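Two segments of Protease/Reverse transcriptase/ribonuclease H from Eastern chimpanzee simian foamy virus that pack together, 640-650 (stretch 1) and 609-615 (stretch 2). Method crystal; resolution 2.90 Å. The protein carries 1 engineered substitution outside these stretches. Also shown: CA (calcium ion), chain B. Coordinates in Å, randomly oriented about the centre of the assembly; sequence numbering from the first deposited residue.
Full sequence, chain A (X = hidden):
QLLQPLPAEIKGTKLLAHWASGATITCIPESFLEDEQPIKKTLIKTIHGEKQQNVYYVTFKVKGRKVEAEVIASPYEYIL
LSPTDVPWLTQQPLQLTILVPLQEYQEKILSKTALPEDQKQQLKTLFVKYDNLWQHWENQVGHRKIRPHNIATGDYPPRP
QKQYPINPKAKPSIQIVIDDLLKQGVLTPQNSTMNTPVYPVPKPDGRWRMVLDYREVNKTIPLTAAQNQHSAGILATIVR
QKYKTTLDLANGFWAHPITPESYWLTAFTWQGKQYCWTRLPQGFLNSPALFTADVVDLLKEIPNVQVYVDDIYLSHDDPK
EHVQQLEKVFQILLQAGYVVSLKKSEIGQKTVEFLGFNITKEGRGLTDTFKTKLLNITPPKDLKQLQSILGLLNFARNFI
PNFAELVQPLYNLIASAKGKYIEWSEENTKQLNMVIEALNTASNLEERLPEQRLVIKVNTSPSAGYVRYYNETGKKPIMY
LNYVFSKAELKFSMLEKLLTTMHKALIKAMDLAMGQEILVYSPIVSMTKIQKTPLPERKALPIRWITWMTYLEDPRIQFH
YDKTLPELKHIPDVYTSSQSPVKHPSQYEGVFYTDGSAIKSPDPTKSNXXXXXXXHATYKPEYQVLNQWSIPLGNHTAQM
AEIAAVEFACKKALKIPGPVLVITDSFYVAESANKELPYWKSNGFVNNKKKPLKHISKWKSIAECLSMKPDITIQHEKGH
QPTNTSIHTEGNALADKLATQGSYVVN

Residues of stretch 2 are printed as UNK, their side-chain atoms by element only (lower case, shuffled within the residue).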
# COMPACT_ATOMS: atom_id res chain seq x y z
N MET A 640 15.97 -24.24 28.10
CA MET A 640 16.78 -23.77 26.99
C MET A 640 16.61 -24.67 25.78
O MET A 640 16.50 -24.19 24.64
CB MET A 640 18.26 -23.69 27.40
CG MET A 640 19.06 -22.58 26.73
SD MET A 640 19.19 -22.73 24.94
CE MET A 640 19.88 -24.38 24.78
N ALA A 641 16.59 -25.99 26.00
CA ALA A 641 16.26 -26.91 24.92
C ALA A 641 14.86 -26.63 24.38
O ALA A 641 14.61 -26.80 23.18
CB ALA A 641 16.38 -28.35 25.41
N GLU A 642 13.94 -26.22 25.25
CA GLU A 642 12.63 -25.77 24.79
C GLU A 642 12.65 -24.32 24.32
O GLU A 642 11.73 -23.90 23.62
CB GLU A 642 11.59 -25.97 25.89
CG GLU A 642 11.39 -27.42 26.27
CD GLU A 642 10.38 -27.62 27.38
OE1 GLU A 642 10.29 -26.75 28.26
OE2 GLU A 642 9.67 -28.64 27.36
N ILE A 643 13.68 -23.56 24.70
CA ILE A 643 13.86 -22.21 24.17
C ILE A 643 14.47 -22.26 22.78
O ILE A 643 13.95 -21.65 21.83
CB ILE A 643 14.71 -21.36 25.13
CG1 ILE A 643 13.87 -20.86 26.30
CG2 ILE A 643 15.34 -20.19 24.40
CD1 ILE A 643 14.65 -20.01 27.28
N ALA A 644 15.59 -22.97 22.62
CA ALA A 644 16.23 -23.07 21.32
C ALA A 644 15.39 -23.86 20.32
O ALA A 644 15.63 -23.76 19.11
CB ALA A 644 17.61 -23.70 21.45
N ALA A 645 14.40 -24.62 20.79
CA ALA A 645 13.58 -25.41 19.89
C ALA A 645 12.71 -24.53 19.00
O ALA A 645 12.36 -24.93 17.88
CB ALA A 645 12.70 -26.39 20.67
N VAL A 646 12.36 -23.33 19.47
CA VAL A 646 11.50 -22.46 18.68
C VAL A 646 12.31 -21.49 17.81
O VAL A 646 11.84 -21.07 16.75
CB VAL A 646 10.51 -21.72 19.59
CG1 VAL A 646 9.72 -22.71 20.43
CG2 VAL A 646 11.23 -20.72 20.48
N GLU A 647 13.53 -21.14 18.24
CA GLU A 647 14.40 -20.32 17.40
C GLU A 647 14.66 -21.01 16.07
O GLU A 647 14.67 -20.37 15.01
CB GLU A 647 15.72 -20.04 18.12
CG GLU A 647 16.74 -19.30 17.27
CD GLU A 647 18.17 -19.57 17.71
OE1 GLU A 647 18.38 -20.54 18.47
OE2 GLU A 647 19.08 -18.83 17.29
N PHE A 648 14.88 -22.33 16.11
CA PHE A 648 14.99 -23.10 14.88
C PHE A 648 13.67 -23.09 14.12
O PHE A 648 13.66 -22.94 12.89
CB PHE A 648 15.42 -24.53 15.23
CG PHE A 648 15.77 -25.36 14.04
CD1 PHE A 648 14.83 -26.17 13.44
CD2 PHE A 648 17.06 -25.35 13.53
CE1 PHE A 648 15.15 -26.94 12.34
CE2 PHE A 648 17.40 -26.12 12.44
CZ PHE A 648 16.44 -26.92 11.85
N ALA A 649 12.55 -23.23 14.83
CA ALA A 649 11.25 -23.28 14.16
C ALA A 649 10.87 -21.93 13.56
O ALA A 649 10.23 -21.88 12.50
CB ALA A 649 10.17 -23.76 15.13
N CYS A 650 11.25 -20.83 14.22
CA CYS A 650 10.93 -19.51 13.70
C CYS A 650 11.60 -19.26 12.35
O CYS A 650 10.98 -18.73 11.42
CB CYS A 650 11.35 -18.43 14.70
SG CYS A 650 10.19 -18.15 16.06
N UNK A 609 23.06 -32.15 29.74
CA UNK A 609 22.97 -32.48 28.33
C UNK A 609 21.55 -32.17 27.88
O UNK A 609 20.60 -32.38 28.64
o UNK A 609 22.74 -35.39 26.24
c UNK A 609 23.32 -33.95 28.07
c UNK A 609 23.24 -34.32 26.60
n UNK A 609 23.72 -33.43 25.74
N UNK A 610 21.40 -31.67 26.65
CA UNK A 610 20.12 -31.19 26.17
C UNK A 610 19.81 -31.76 24.80
O UNK A 610 20.70 -32.22 24.07
c UNK A 610 20.07 -29.65 26.11
N UNK A 611 18.53 -31.73 24.45
CA UNK A 611 18.05 -32.20 23.16
C UNK A 611 16.67 -31.66 22.84
O UNK A 611 15.73 -31.85 23.61
N UNK A 612 16.54 -30.99 21.70
CA UNK A 612 15.29 -30.37 21.28
C UNK A 612 14.71 -31.11 20.09
O UNK A 612 15.38 -31.89 19.41
c UNK A 612 17.59 -26.95 17.88
c UNK A 612 15.52 -28.89 20.93
s UNK A 612 16.81 -26.92 19.49
c UNK A 612 16.38 -28.66 19.71
N UNK A 613 13.42 -30.86 19.84
CA UNK A 613 12.73 -31.51 18.74
C UNK A 613 11.80 -30.57 18.00
O UNK A 613 11.10 -29.77 18.63
N UNK A 614 11.79 -30.65 16.67
CA UNK A 614 10.99 -29.76 15.84
C UNK A 614 10.24 -30.60 14.81
O UNK A 614 10.81 -31.53 14.21
c UNK A 614 12.59 -27.81 16.15
c UNK A 614 11.03 -27.85 14.19
c UNK A 614 11.87 -28.70 15.13
c UNK A 614 13.97 -28.30 16.54
N UNK A 615 8.96 -30.29 14.62
CA UNK A 615 8.10 -31.00 13.68
C UNK A 615 7.37 -29.98 12.82
O UNK A 615 6.76 -29.04 13.35
c UNK A 615 6.15 -32.56 13.40
c UNK A 615 7.81 -32.97 15.22
c UNK A 615 7.09 -31.92 14.40
CA CA B . 10.96 -30.16 27.04

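Stretch 1 is helical throughout, and stretch 2 runs beside it as a strand whose axis comes within 7.3 Å of the helix axis, the two chain directions differing by 36°. Position 609 lies in the loop before the strand. Its side chain has two carbons, the second carrying one oxygen and one nitrogen. A carboxamide one carbon removed from CA identifies Asn 609. The side chain stays out of reach of the helix.

Position 610 has a single side-chain carbon, which points toward the helix and meets the methyl group of Ala 641, CB to CB, at 4.0 Å. One carbon and nothing beyond it makes this Ala 610, so the contact begins with two methyl groups facing each other.

At position 611 there are no side-chain atoms, and the residue is Gly 611. Its contribution comes from the backbone: its O lies 4.0 Å from CB of Ala 641. A CB here would point away from the helix.

Position 612 carries an unbranched chain of two carbons, a sulfur and a terminal carbon. A sulfur within the chain, rather than at its end, defines a thioether and hence Met 612. Its CA is 5.1 Å from CA of Ala 641, and its CB lies 3.2 Å from the backbone O of Ala 641 and 3.8 Å from CB of Ala 645. With chi1 in p and both chi2 and chi3 in t, the chain extends along the helix surface. SD sits 3.4 Å from O of Ala 644 and 3.9 Å from its CB, while CE reaches to 4.2 Å from CB of Phe 648.

Position 613 again lacks a side chain and is Gly 613. As at 611, a CB would point away; the backbone O approaches CB of Ala 645 at 4.3 Å.

Position 614 has four side-chain carbons, forked at the first, one arm two carbons long, and its CA-to-CB bond points toward the helix. Branching at CB with unequal arms gives Ile 614. CG1 lies 3.4 Å from the backbone O of Ala 645, CD1 approaches CD1 of Phe 648 obliquely at 3.9 Å, and CG2 is 4.3 Å from CB of Ala 649.

Position 615 bears one carbon carrying two more, a fork with equal arms, and is Val 615. Its side chain is out of reach of stretch 1.

The contact works by alternation along the strand: Ala 610, Met 612 and Ile 614 direct their CA-to-CB bonds toward the helix, with a glycine between each pair. Beside the short side chains of the alanines, Met 612 and Ile 614 come close to the helix backbone, and Phe 648 adds apolar surface beside both. No hydrogen bond crosses between the stretches; the 385 Å² of buried surface, summed over both sides, comes from packing of apolar side chains against one another and against backbone atoms. Glu 642, whose CB points away from the strand, binds calcium through OE2 at 2.0 Å from CA of the ion.

Stretch 2 (609-615) NAGMGIV
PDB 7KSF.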